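Local coordinates for protein endoglucanase (Ruminococcus champanellensis, PDB 6WQV) that probably hydrolyses internal beta-glycosidic bonds of cellulose and related plant polysaccharides, as a broad-specificity endoglucanase of glycoside hydrolase family 5, at residues T195-G200 / P228-A233; L335-R338 / W343-P346. All coordinates share one frame; numbering follows the deposited sequence.

Overall arrangement
Interactions 1 and 2 lie on opposite sides of the centre of the chain, which is built round an eight-stranded barrel, about 39 Å apart between their centres, and no secondary-structure element is common to both. Both are partly buried and peripheral, each centred some 20 Å from the middle of the chain. Interaction 1 ties the C-terminal part of helix 179-197 to the loop leading into strand 236-241, and its chemistry is ionic: one arginine and one aspartate do most of the work, with few apolar contacts. Interaction 2 belongs to a short antiparallel hairpin between the last barrel strand, 318-322, and the final helix, 346-353. It buries more than twice the surface, mixing leucine-tryptophan packing with neutral hydrogen bonds and one bridging water.

Interaction 1: residues T195-G200 / P228-A233; sequences TVRATG and PTDTVA
Arg197 reaches from the C-terminal part of helix 179-197 to Asp230, and the two side chains meet in a side-on, two-pronged salt bridge. Arg197 NE donates its N-H to Asp230 OD1 at 2.8 Å, and Arg197 NH2 serves Asp230 OD2 at the same 2.8 Å. Both bonds are nearly straight, at 171°, and each oxygen receives through its syn lone pair; guanidinium and carboxylate are almost coplanar, with 9° between their planes. The arginine chain bends at chi2 (-56°), turning the NE edge to the acid. In this TIM barrel, the bridge joins the C-terminal part of the helix before strand 208-211 to the loop that enters strand 236-241. Arginine suits the place because its remaining nitrogen is used as well: NH1 bonds the backbone oxygens of Asn203 and Arg206, which helps fix the group's rotation. Asp230 OD1 is shared, accepting also from the backbone N of Thr231 at 2.8 Å, on its anti side and out of the carboxylate plane. Thr231 lays OG1 beside the aliphatic part of the arginine, 3.4 Å from Arg197 CG. Over one guanidinium face, toward the rim, sits Val232 CG1, a methyl 3.9 Å from Arg197 NH2.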
loop_
_atom_site.group_PDB
_atom_site.type_symbol
_atom_site.label_atom_id
_atom_site.label_comp_id
_atom_site.label_asym_id
_atom_site.label_seq_id
_atom_site.Cartn_x
_atom_site.Cartn_y
_atom_site.Cartn_z
ATOM N N THR A 195 -1.279 16.332 -10.170
ATOM C CA THR A 195 0.173 16.480 -10.226
ATOM C C THR A 195 0.790 15.447 -11.160
ATOM O O THR A 195 1.695 15.762 -11.943
ATOM C CB THR A 195 0.739 16.347 -8.809
ATOM O OG1 THR A 195 0.272 17.434 -7.993
ATOM C CG2 THR A 195 2.276 16.308 -8.801
ATOM N N VAL A 196 0.299 14.208 -11.108
ATOM C CA VAL A 196 0.838 13.172 -11.975
ATOM C C VAL A 196 0.463 13.435 -13.428
ATOM O O VAL A 196 1.309 13.340 -14.326
ATOM C CB VAL A 196 0.358 11.791 -11.491
ATOM C CG1 VAL A 196 0.708 10.726 -12.519
ATOM C CG2 VAL A 196 0.950 11.452 -10.129
ATOM N N ARG A 197 -0.801 13.790 -13.692
ATOM C CA ARG A 197 -1.232 13.957 -15.079
ATOM C C ARG A 197 -0.514 15.122 -15.752
ATOM O O ARG A 197 -0.328 15.114 -16.976
ATOM C CB ARG A 197 -2.749 14.143 -15.158
ATOM C CG ARG A 197 -3.572 13.001 -14.588
ATOM C CD ARG A 197 -3.217 11.660 -15.234
ATOM N NE ARG A 197 -4.155 10.632 -14.796
ATOM C CZ ARG A 197 -3.870 9.341 -14.706
ATOM N NH1 ARG A 197 -2.655 8.892 -15.027
ATOM N NH2 ARG A 197 -4.806 8.499 -14.290
ATOM N N ALA A 198 -0.095 16.120 -14.968
ATOM C CA ALA A 198 0.605 17.285 -15.485
ATOM C C ALA A 198 1.978 16.957 -16.052
ATOM O O ALA A 198 2.583 17.827 -16.695
ATOM C CB ALA A 198 0.741 18.311 -14.356
ATOM N N THR A 199 2.489 15.749 -15.834
ATOM C CA THR A 199 3.776 15.357 -16.397
ATOM C C THR A 199 3.642 14.664 -17.746
ATOM O O THR A 199 4.657 14.442 -18.411
ATOM C CB THR A 199 4.574 14.478 -15.424
ATOM O OG1 THR A 199 3.884 13.247 -15.162
ATOM C CG2 THR A 199 4.792 15.212 -14.110
ATOM N N GLY A 200 2.424 14.325 -18.168
ATOM C CA GLY A 200 2.233 13.772 -19.495
ATOM C C GLY A 200 2.976 12.461 -19.728
ATOM O O GLY A 200 3.344 11.732 -18.803
ATOM N N PRO A 228 -11.253 11.282 -7.196
ATOM C CA PRO A 228 -10.789 12.462 -7.940
ATOM C C PRO A 228 -11.319 12.493 -9.366
ATOM O O PRO A 228 -11.533 11.454 -9.996
ATOM C CB PRO A 228 -9.262 12.312 -7.937
ATOM C CG PRO A 228 -8.962 11.494 -6.772
ATOM C CD PRO A 228 -10.137 10.570 -6.552
ATOM N N THR A 229 -11.538 13.706 -9.866
ATOM C CA THR A 229 -11.771 13.909 -11.289
ATOM C C THR A 229 -10.457 13.713 -12.032
ATOM O O THR A 229 -9.407 14.196 -11.605
ATOM C CB THR A 229 -12.292 15.327 -11.515
ATOM O OG1 THR A 229 -13.543 15.492 -10.833
ATOM C CG2 THR A 229 -12.503 15.633 -13.000
ATOM N N ASP A 230 -10.512 12.972 -13.136
ATOM C CA ASP A 230 -9.325 12.600 -13.890
ATOM C C ASP A 230 -9.415 13.171 -15.298
ATOM O O ASP A 230 -10.480 13.576 -15.770
ATOM C CB ASP A 230 -9.158 11.063 -13.923
ATOM C CG ASP A 230 -7.700 10.607 -14.067
ATOM O OD1 ASP A 230 -6.804 11.426 -14.375
ATOM O OD2 ASP A 230 -7.448 9.399 -13.864
ATOM N N THR A 231 -8.260 13.242 -15.949
ATOM C CA THR A 231 -8.144 13.711 -17.318
ATOM C C THR A 231 -8.354 12.598 -18.331
ATOM O O THR A 231 -8.425 12.870 -19.534
ATOM C CB THR A 231 -6.739 14.274 -17.506
ATOM O OG1 THR A 231 -5.794 13.288 -17.082
ATOM C CG2 THR A 231 -6.535 15.520 -16.664
ATOM N N VAL A 232 -8.443 11.358 -17.864
ATOM C CA VAL A 232 -8.598 10.179 -18.697
ATOM C C VAL A 232 -9.532 9.238 -17.954
ATOM O O VAL A 232 -9.609 9.258 -16.722
ATOM C CB VAL A 232 -7.231 9.522 -18.984
ATOM C CG1 VAL A 232 -6.463 9.316 -17.694
ATOM C CG2 VAL A 232 -7.404 8.211 -19.729
ATOM N N ALA A 233 -10.257 8.422 -18.708
ATOM C CA ALA A 233 -11.288 7.587 -18.116
ATOM C C ALA A 233 -10.716 6.296 -17.548
ATOM O O ALA A 233 -9.781 5.712 -18.103
ATOM C CB ALA A 233 -12.353 7.251 -19.158
#

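Interaction 2: residues L335-R338 / W343-P346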
loop_
_atom_site.group_PDB
_atom_site.type_symbol
_atom_site.label_atom_id
_atom_site.label_comp_id
_atom_site.label_asym_id
_atom_site.label_seq_id
_atom_site.Cartn_x
_atom_site.Cartn_y
_atom_site.Cartn_z
ATOM N N LEU A 335 6.433 -13.460 6.199
ATOM C CA LEU A 335 6.048 -14.617 5.402
ATOM C C LEU A 335 7.304 -15.162 4.742
ATOM O O LEU A 335 7.612 -16.350 4.887
ATOM C CB LEU A 335 4.975 -14.226 4.389
ATOM C CG LEU A 335 4.238 -15.344 3.661
ATOM C CD1 LEU A 335 3.417 -16.186 4.617
ATOM C CD2 LEU A 335 3.338 -14.756 2.592
ATOM N N LEU A 336 8.046 -14.296 4.054
ATOM C CA LEU A 336 9.370 -14.628 3.536
ATOM C C LEU A 336 10.411 -14.248 4.578
ATOM O O LEU A 336 10.486 -13.087 4.996
ATOM C CB LEU A 336 9.660 -13.839 2.256
ATOM C CG LEU A 336 11.070 -13.998 1.665
ATOM C CD1 LEU A 336 11.319 -15.446 1.277
ATOM C CD2 LEU A 336 11.238 -13.066 0.470
ATOM N N ASN A 337 11.228 -15.212 4.991
ATOM C CA ASN A 337 12.389 -14.906 5.816
ATOM C C ASN A 337 13.478 -14.441 4.857
ATOM O O ASN A 337 14.072 -15.243 4.132
ATOM C CB ASN A 337 12.797 -16.120 6.638
ATOM C CG ASN A 337 13.912 -15.818 7.601
ATOM O OD1 ASN A 337 14.788 -14.997 7.328
ATOM N ND2 ASN A 337 13.896 -16.486 8.747
ATOM N N ARG A 338 13.733 -13.130 4.827
ATOM C CA ARG A 338 14.567 -12.565 3.772
ATOM C C ARG A 338 16.025 -12.986 3.903
ATOM O O ARG A 338 16.718 -13.137 2.890
ATOM C CB ARG A 338 14.440 -11.037 3.766
ATOM C CG ARG A 338 13.056 -10.532 3.380
ATOM C CD ARG A 338 13.000 -9.027 3.347
ATOM N NE ARG A 338 11.639 -8.562 3.581
ATOM C CZ ARG A 338 11.314 -7.290 3.759
ATOM N NH1 ARG A 338 12.239 -6.352 3.710
ATOM N NH2 ARG A 338 10.053 -6.966 3.996
ATOM N N TRP A 343 10.383 -19.557 2.904
ATOM C CA TRP A 343 9.002 -19.291 3.297
ATOM C C TRP A 343 8.795 -19.914 4.672
ATOM O O TRP A 343 8.829 -21.143 4.826
ATOM C CB TRP A 343 8.029 -19.872 2.275
ATOM C CG TRP A 343 8.085 -19.194 0.930
ATOM C CD1 TRP A 343 8.509 -19.747 -0.243
ATOM C CD2 TRP A 343 7.699 -17.844 0.620
ATOM N NE1 TRP A 343 8.408 -18.831 -1.259
ATOM C CE2 TRP A 343 7.917 -17.654 -0.757
ATOM C CE3 TRP A 343 7.192 -16.780 1.376
ATOM C CZ2 TRP A 343 7.649 -16.447 -1.392
ATOM C CZ3 TRP A 343 6.924 -15.582 0.737
ATOM C CH2 TRP A 343 7.160 -15.425 -0.626
ATOM N N GLN A 344 8.617 -19.065 5.687
ATOM C CA GLN A 344 8.600 -19.544 7.062
ATOM C C GLN A 344 7.302 -20.267 7.396
ATOM O O GLN A 344 7.271 -21.091 8.315
ATOM C CB GLN A 344 8.799 -18.361 8.012
ATOM C CG GLN A 344 9.046 -18.732 9.454
ATOM C CD GLN A 344 10.422 -18.290 9.942
ATOM O OE1 GLN A 344 11.357 -18.127 9.150
ATOM N NE2 GLN A 344 10.541 -18.071 11.244
ATOM N N TYR A 345 6.220 -19.964 6.676
ATOM C CA TYR A 345 4.908 -20.559 6.919
ATOM C C TYR A 345 4.395 -21.160 5.615
ATOM O O TYR A 345 3.470 -20.632 4.982
ATOM C CB TYR A 345 3.958 -19.508 7.486
ATOM C CG TYR A 345 4.536 -18.791 8.697
ATOM C CD1 TYR A 345 4.727 -19.462 9.898
ATOM C CD2 TYR A 345 4.886 -17.450 8.633
ATOM C CE1 TYR A 345 5.249 -18.814 11.007
ATOM C CE2 TYR A 345 5.409 -16.793 9.739
ATOM C CZ TYR A 345 5.594 -17.483 10.916
ATOM O OH TYR A 345 6.115 -16.831 12.013
ATOM N N PRO A 346 4.986 -22.274 5.184
ATOM C CA PRO A 346 4.610 -22.838 3.874
ATOM C C PRO A 346 3.144 -23.231 3.756
ATOM O O PRO A 346 2.579 -23.110 2.663
ATOM C CB PRO A 346 5.551 -24.042 3.721
ATOM C CG PRO A 346 5.999 -24.364 5.145
ATOM C CD PRO A 346 6.075 -23.024 5.834
HETATM O O HOH W 1 5.725 -18.369 4.423
#
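Leu336 and Trp343 form an antiparallel, non-hydrogen-bonded pair with both side chains on one face of a two-stranded ribbon, and here the packing is tight. Leu336 CB lies 3.6 Å from Trp343 CZ3, while Leu336 CD1 stands over the indole face as a CH-pi contact, 4.3 Å from the six-membered ring centroid. Leucine fits because, with CG anti to the backbone N (chi1 175°), its branch extends over the broad ring. Leu335 adds CG at 4.0 Å from Trp343 CZ3, and its carbonyl oxygen meets the ring edge. That oxygen also takes the backbone N-H of Gln344 at 3.0 Å, nearly head-on. The looser side is polar. A water donates to Leu335 O and accepts from Tyr345 N, each at 2.8 Å, so that it bridges the two backbones. Farther along, Asn337 ND2 bonds Gln344 OE1 at 3.0 Å, the two amide planes turned 38° apart. Were Asn337 an alanine, the Gln344 carbonyl would probably lose this donor, and the glutamine side chain would be freer to turn. Tyr345 occupies the N-cap position, right before helix 346-353, completing a beta-hairpin that links the last strand of the TIM barrel to the C-terminal helix.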